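Local atomic coordinates of NOL1/NOP2/sun family protein (Enterococcus faecium, PDB entry 3M4X), a protein that probably methylates a cytosine of ribosomal RNA, using S-adenosylmethionine as methyl donor. Residues Glu244-Leu249 with Gly294-Lys299; Val255-Ile260 with Gly274-Leu279. All coordinates share one frame; numbering follows the deposited sequence.

Contact 1: Glu244-Leu249 with Gly294-Lys299; sequences EIISWL and GHFVAK
Ile246 reaches from helix 243-252 to the sheet and meets both Phe296 and Ala298, two residues apart on strand 295-302, a small worked example of how a helix packs on a beta sheet through one branched side chain. The setting is the Rossmann-like methyltransferase domain, where the helix lies against one face of the central sheet and the strand runs antiparallel to strand 228-234.

The two carbons of the longer branch of Ile246 have different partners. Ile246 CG1 comes up to the edge of the Phe296 ring, near its plane, 3.7 Å from Phe296 CZ, so the phenyl group offers its edge and not its face. CD1 goes on to the methyl of Ala298, with 3.5 Å between Ile246 CD1 and Ala298 CB. The CB of Phe296 already points toward the helix, and with CG anti to the backbone N (chi1 176°) the ring continues from there to meet the isoleucine from the opposite direction.

Val297, between them, faces the other way and packs on helix 95-101, so the strand is covered on both faces. Tyr232 of strand 228-234 also touches Ile246, and Thr282 lies against Phe296 and Ala298. All three contacting residues are buried and the touching atoms are all carbon, which implies a join held by dispersion and exclusion of water, with shape rather than polar bonding setting its fit.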
loop_
_atom_site.group_PDB
_atom_site.type_symbol
_atom_site.label_atom_id
_atom_site.label_comp_id
_atom_site.label_asym_id
_atom_site.label_seq_id
_atom_site.Cartn_x
_atom_site.Cartn_y
_atom_site.Cartn_z
ATOM N N GLU A 244 16.804 -2.207 -19.670
ATOM C CA GLU A 244 16.653 -1.371 -20.858
ATOM C C GLU A 244 15.788 -0.152 -20.544
ATOM O O GLU A 244 16.050 0.930 -21.053
ATOM C CB GLU A 244 16.127 -2.156 -22.065
ATOM C CG GLU A 244 17.152 -3.140 -22.637
ATOM C CD GLU A 244 16.667 -3.859 -23.902
ATOM O OE1 GLU A 244 15.799 -3.310 -24.608
ATOM O OE2 GLU A 244 17.160 -4.973 -24.191
ATOM N N ILE A 245 14.783 -0.336 -19.685
ATOM C CA ILE A 245 13.987 0.776 -19.165
ATOM C C ILE A 245 14.830 1.780 -18.358
ATOM O O ILE A 245 14.712 2.992 -18.547
ATOM C CB ILE A 245 12.814 0.273 -18.300
ATOM C CG1 ILE A 245 11.687 -0.245 -19.193
ATOM C CG2 ILE A 245 12.280 1.398 -17.414
ATOM C CD1 ILE A 245 11.195 0.773 -20.218
ATOM N N ILE A 246 15.684 1.276 -17.467
ATOM C CA ILE A 246 16.592 2.143 -16.717
ATOM C C ILE A 246 17.600 2.896 -17.609
ATOM O O ILE A 246 17.926 4.053 -17.347
ATOM C CB ILE A 246 17.347 1.376 -15.620
ATOM C CG1 ILE A 246 16.371 0.551 -14.776
ATOM C CG2 ILE A 246 18.109 2.349 -14.732
ATOM C CD1 ILE A 246 15.298 1.391 -14.131
ATOM N N SER A 247 18.098 2.239 -18.655
ATOM C CA SER A 247 18.999 2.889 -19.602
ATOM C C SER A 247 18.256 4.011 -20.296
ATOM O O SER A 247 18.734 5.128 -20.382
ATOM C CB SER A 247 19.487 1.884 -20.659
ATOM O OG SER A 247 20.111 0.779 -20.042
ATOM N N TRP A 248 17.086 3.677 -20.819
ATOM C CA TRP A 248 16.218 4.639 -21.459
ATOM C C TRP A 248 15.965 5.856 -20.558
ATOM O O TRP A 248 16.044 7.000 -21.017
ATOM C CB TRP A 248 14.902 3.960 -21.845
ATOM C CG TRP A 248 13.915 4.899 -22.472
ATOM C CD1 TRP A 248 13.871 5.289 -23.780
ATOM C CD2 TRP A 248 12.824 5.564 -21.815
ATOM N NE1 TRP A 248 12.824 6.153 -23.978
ATOM C CE2 TRP A 248 12.165 6.342 -22.790
ATOM C CE3 TRP A 248 12.343 5.577 -20.496
ATOM C CZ2 TRP A 248 11.044 7.115 -22.496
ATOM C CZ3 TRP A 248 11.232 6.347 -20.202
ATOM C CH2 TRP A 248 10.600 7.115 -21.199
ATOM N N LEU A 249 15.672 5.614 -19.280
ATOM C CA LEU A 249 15.514 6.713 -18.317
ATOM C C LEU A 249 16.768 7.579 -18.234
ATOM O O LEU A 249 16.690 8.805 -18.307
ATOM C CB LEU A 249 15.168 6.188 -16.918
ATOM C CG LEU A 249 13.721 5.776 -16.644
ATOM C CD1 LEU A 249 13.560 5.150 -15.245
ATOM C CD2 LEU A 249 12.827 6.980 -16.804
ATOM N N GLY A 294 10.461 -13.272 -7.721
ATOM C CA GLY A 294 11.128 -12.619 -8.826
ATOM C C GLY A 294 10.697 -11.173 -8.954
ATOM O O GLY A 294 9.515 -10.863 -9.097
ATOM N N HIS A 295 11.677 -10.284 -8.899
ATOM C CA HIS A 295 11.424 -8.858 -8.971
ATOM C C HIS A 295 12.644 -8.127 -9.507
ATOM O O HIS A 295 13.782 -8.601 -9.403
ATOM C CB HIS A 295 11.041 -8.316 -7.587
ATOM C CG HIS A 295 9.600 -7.913 -7.474
ATOM N ND1 HIS A 295 8.605 -8.795 -7.099
ATOM C CD2 HIS A 295 8.982 -6.730 -7.701
ATOM C CE1 HIS A 295 7.441 -8.171 -7.097
ATOM N NE2 HIS A 295 7.643 -6.914 -7.456
ATOM N N PHE A 296 12.388 -6.975 -10.103
ATOM C CA PHE A 296 13.428 -6.029 -10.457
ATOM C C PHE A 296 13.084 -4.702 -9.780
ATOM O O PHE A 296 11.935 -4.279 -9.816
ATOM C CB PHE A 296 13.459 -5.855 -11.981
ATOM C CG PHE A 296 14.432 -4.831 -12.455
ATOM C CD1 PHE A 296 15.786 -5.136 -12.559
ATOM C CD2 PHE A 296 13.996 -3.565 -12.836
ATOM C CE1 PHE A 296 16.693 -4.190 -13.021
ATOM C CE2 PHE A 296 14.894 -2.611 -13.299
ATOM C CZ PHE A 296 16.239 -2.924 -13.390
ATOM N N VAL A 297 14.066 -4.061 -9.155
ATOM C CA VAL A 297 13.864 -2.737 -8.576
ATOM C C VAL A 297 15.027 -1.799 -8.833
ATOM O O VAL A 297 16.180 -2.209 -8.797
ATOM C CB VAL A 297 13.642 -2.770 -7.045
ATOM C CG1 VAL A 297 13.277 -1.371 -6.555
ATOM C CG2 VAL A 297 12.539 -3.708 -6.708
ATOM N N ALA A 298 14.713 -0.525 -9.061
ATOM C CA ALA A 298 15.730 0.497 -9.253
ATOM C C ALA A 298 15.324 1.793 -8.546
ATOM O O ALA A 298 14.139 2.151 -8.502
ATOM C CB ALA A 298 15.955 0.739 -10.753
ATOM N N LYS A 299 16.297 2.485 -7.965
ATOM C CA LYS A 299 16.036 3.797 -7.365
ATOM C C LYS A 299 16.844 4.874 -8.086
ATOM O O LYS A 299 18.045 4.727 -8.268
ATOM C CB LYS A 299 16.376 3.810 -5.873
ATOM C CG LYS A 299 16.122 5.153 -5.205
ATOM C CD LYS A 299 16.220 5.064 -3.677
ATOM C CE LYS A 299 17.639 4.751 -3.249
ATOM N NZ LYS A 299 17.869 4.906 -1.787
#

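Contact 2: Val255-Ile260 with Gly274-Leu279; sequences VTIEEI and GSVAGL
Ile257, on the short strand 255-258 of the Rossmann-like methyltransferase domain, packs against residues 274-279, part of the loop between strands 267-268 and 283-285. It illustrates one apolar side chain meeting successive residues of a loop. Its CG1 lies anti to the carbonyl carbon (chi1 -52°) and the chain is extended at chi2, which sends CD1 out to Ala277 and Leu279 and leaves CG2 for Gly278.

Near the start of the segment, Ser275 is held from the helix side, its OG hydrogen-bonded to Glu251. Val276 then turns toward the strand, but its CG2 remains 4.3 Å from Ile257 CD1, a loose touch; the valine also rests on Val250 and Glu251 of helix 243-252. Ala277 contributes mainly its carbonyl, with Ala277 O only 3.3 Å from Ile257 CD1. At Gly278 the backbone adopts a positive phi (81°), a conformation that favours glycine, and its CA is the loop CA nearest that of Ile257, 6.3 Å away. The carbonyl here meets the shorter branch of the isoleucine, Gly278 O lying 3.6 Å from Ile257 CG2. Leu279 starts out pointing away from the strand, yet its side chain bends back and crosses that of Ile257 at a slant. The two side chains meet methyl to methyl, Leu279 CD1 standing 3.6 Å from Ile257 CD1.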
loop_
_atom_site.group_PDB
_atom_site.type_symbol
_atom_site.label_atom_id
_atom_site.label_comp_id
_atom_site.label_asym_id
_atom_site.label_seq_id
_atom_site.Cartn_x
_atom_site.Cartn_y
_atom_site.Cartn_z
ATOM N N VAL A 255 18.530 11.999 -14.758
ATOM C CA VAL A 255 18.387 11.134 -13.585
ATOM C C VAL A 255 19.662 10.328 -13.303
ATOM O O VAL A 255 20.377 9.938 -14.220
ATOM C CB VAL A 255 17.226 10.136 -13.755
ATOM C CG1 VAL A 255 15.899 10.870 -13.871
ATOM C CG2 VAL A 255 17.478 9.222 -14.986
ATOM N N THR A 256 19.932 10.073 -12.027
ATOM C CA THR A 256 21.084 9.283 -11.636
ATOM C C THR A 256 20.612 7.991 -10.981
ATOM O O THR A 256 19.643 7.990 -10.224
ATOM C CB THR A 256 21.997 10.046 -10.668
ATOM O OG1 THR A 256 21.207 10.616 -9.625
ATOM C CG2 THR A 256 22.735 11.170 -11.389
ATOM N N ILE A 257 21.283 6.888 -11.300
ATOM C CA ILE A 257 21.011 5.618 -10.641
ATOM C C ILE A 257 21.597 5.657 -9.234
ATOM O O ILE A 257 22.739 6.058 -9.032
ATOM C CB ILE A 257 21.628 4.404 -11.389
ATOM C CG1 ILE A 257 21.236 4.396 -12.871
ATOM C CG2 ILE A 257 21.215 3.099 -10.699
ATOM C CD1 ILE A 257 21.746 3.154 -13.650
ATOM N N GLU A 258 20.817 5.217 -8.263
ATOM C CA GLU A 258 21.211 5.337 -6.876
ATOM C C GLU A 258 21.323 3.974 -6.179
ATOM O O GLU A 258 20.701 2.979 -6.588
ATOM C CB GLU A 258 20.197 6.230 -6.151
ATOM C CG GLU A 258 20.816 7.290 -5.265
ATOM C CD GLU A 258 21.376 8.463 -6.037
ATOM O OE1 GLU A 258 20.838 8.795 -7.112
ATOM O OE2 GLU A 258 22.357 9.065 -5.557
ATOM N N GLU A 259 22.111 3.935 -5.113
ATOM C CA GLU A 259 22.258 2.716 -4.335
ATOM C C GLU A 259 21.027 2.458 -3.486
ATOM O O GLU A 259 20.357 3.387 -3.045
ATOM C CB GLU A 259 23.497 2.796 -3.458
ATOM C CG GLU A 259 24.756 3.004 -4.273
ATOM C CD GLU A 259 26.012 2.616 -3.524
ATOM O OE1 GLU A 259 26.037 2.752 -2.278
ATOM O OE2 GLU A 259 26.981 2.174 -4.185
ATOM N N ILE A 260 20.725 1.181 -3.287
ATOM C CA ILE A 260 19.632 0.761 -2.431
ATOM C C ILE A 260 20.221 -0.043 -1.279
ATOM O O ILE A 260 20.455 -1.241 -1.415
ATOM C CB ILE A 260 18.643 -0.115 -3.208
ATOM C CG1 ILE A 260 18.040 0.683 -4.374
ATOM C CG2 ILE A 260 17.560 -0.671 -2.259
ATOM C CD1 ILE A 260 17.217 -0.140 -5.368
ATOM N N GLY A 274 21.933 -3.704 -20.403
ATOM C CA GLY A 274 21.545 -2.309 -20.574
ATOM C C GLY A 274 22.495 -1.560 -21.485
ATOM O O GLY A 274 23.279 -2.180 -22.212
ATOM N N SER A 275 22.436 -0.230 -21.457
ATOM C CA SER A 275 23.359 0.573 -22.250
ATOM C C SER A 275 23.924 1.778 -21.514
ATOM O O SER A 275 24.430 2.694 -22.147
ATOM C CB SER A 275 22.719 1.017 -23.570
ATOM O OG SER A 275 21.574 1.816 -23.364
ATOM N N VAL A 276 23.848 1.781 -20.185
ATOM C CA VAL A 276 24.423 2.878 -19.412
ATOM C C VAL A 276 25.169 2.326 -18.213
ATOM O O VAL A 276 24.999 1.169 -17.870
ATOM C CB VAL A 276 23.344 3.889 -18.930
ATOM C CG1 VAL A 276 22.553 4.413 -20.111
ATOM C CG2 VAL A 276 22.410 3.236 -17.889
ATOM N N ALA A 277 25.982 3.161 -17.577
ATOM C CA ALA A 277 26.725 2.761 -16.392
ATOM C C ALA A 277 25.786 2.606 -15.199
ATOM O O ALA A 277 24.636 3.037 -15.249
ATOM C CB ALA A 277 27.798 3.804 -16.079
ATOM N N GLY A 278 26.288 1.984 -14.135
ATOM C CA GLY A 278 25.612 1.935 -12.846
ATOM C C GLY A 278 24.520 0.903 -12.648
ATOM O O GLY A 278 23.909 0.838 -11.582
ATOM N N LEU A 279 24.256 0.108 -13.675
ATOM C CA LEU A 279 23.180 -0.877 -13.637
ATOM C C LEU A 279 23.321 -1.916 -12.506
ATOM O O LEU A 279 22.337 -2.495 -12.044
ATOM C CB LEU A 279 23.082 -1.570 -14.995
ATOM C CG LEU A 279 21.967 -1.133 -15.959
ATOM C CD1 LEU A 279 21.204 0.091 -15.489
ATOM C CD2 LEU A 279 22.482 -0.947 -17.388
#

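How the contacts relate
The two contacts show how neighbouring elements of one domain share their partners. Their centres lie about 9 Å apart, and both segments of contact 2 fall within the stretch of sequence between the two segments of contact 1. Strands 295-302 and 255-258 are antiparallel neighbours in the central sheet, joined where Glu258 N comes 2.8 Å from Lys299 O, a probable hydrogen bond. On the helix side, Ser247 OG and Ser275 N are 2.9 Å apart, a second probable bond that ties helix 243-252 to the loop of contact 2. Ile246 and Ile257 also touch, making the apolar cluster continuous from the buried interior at contact 1 to the surface at contact 2.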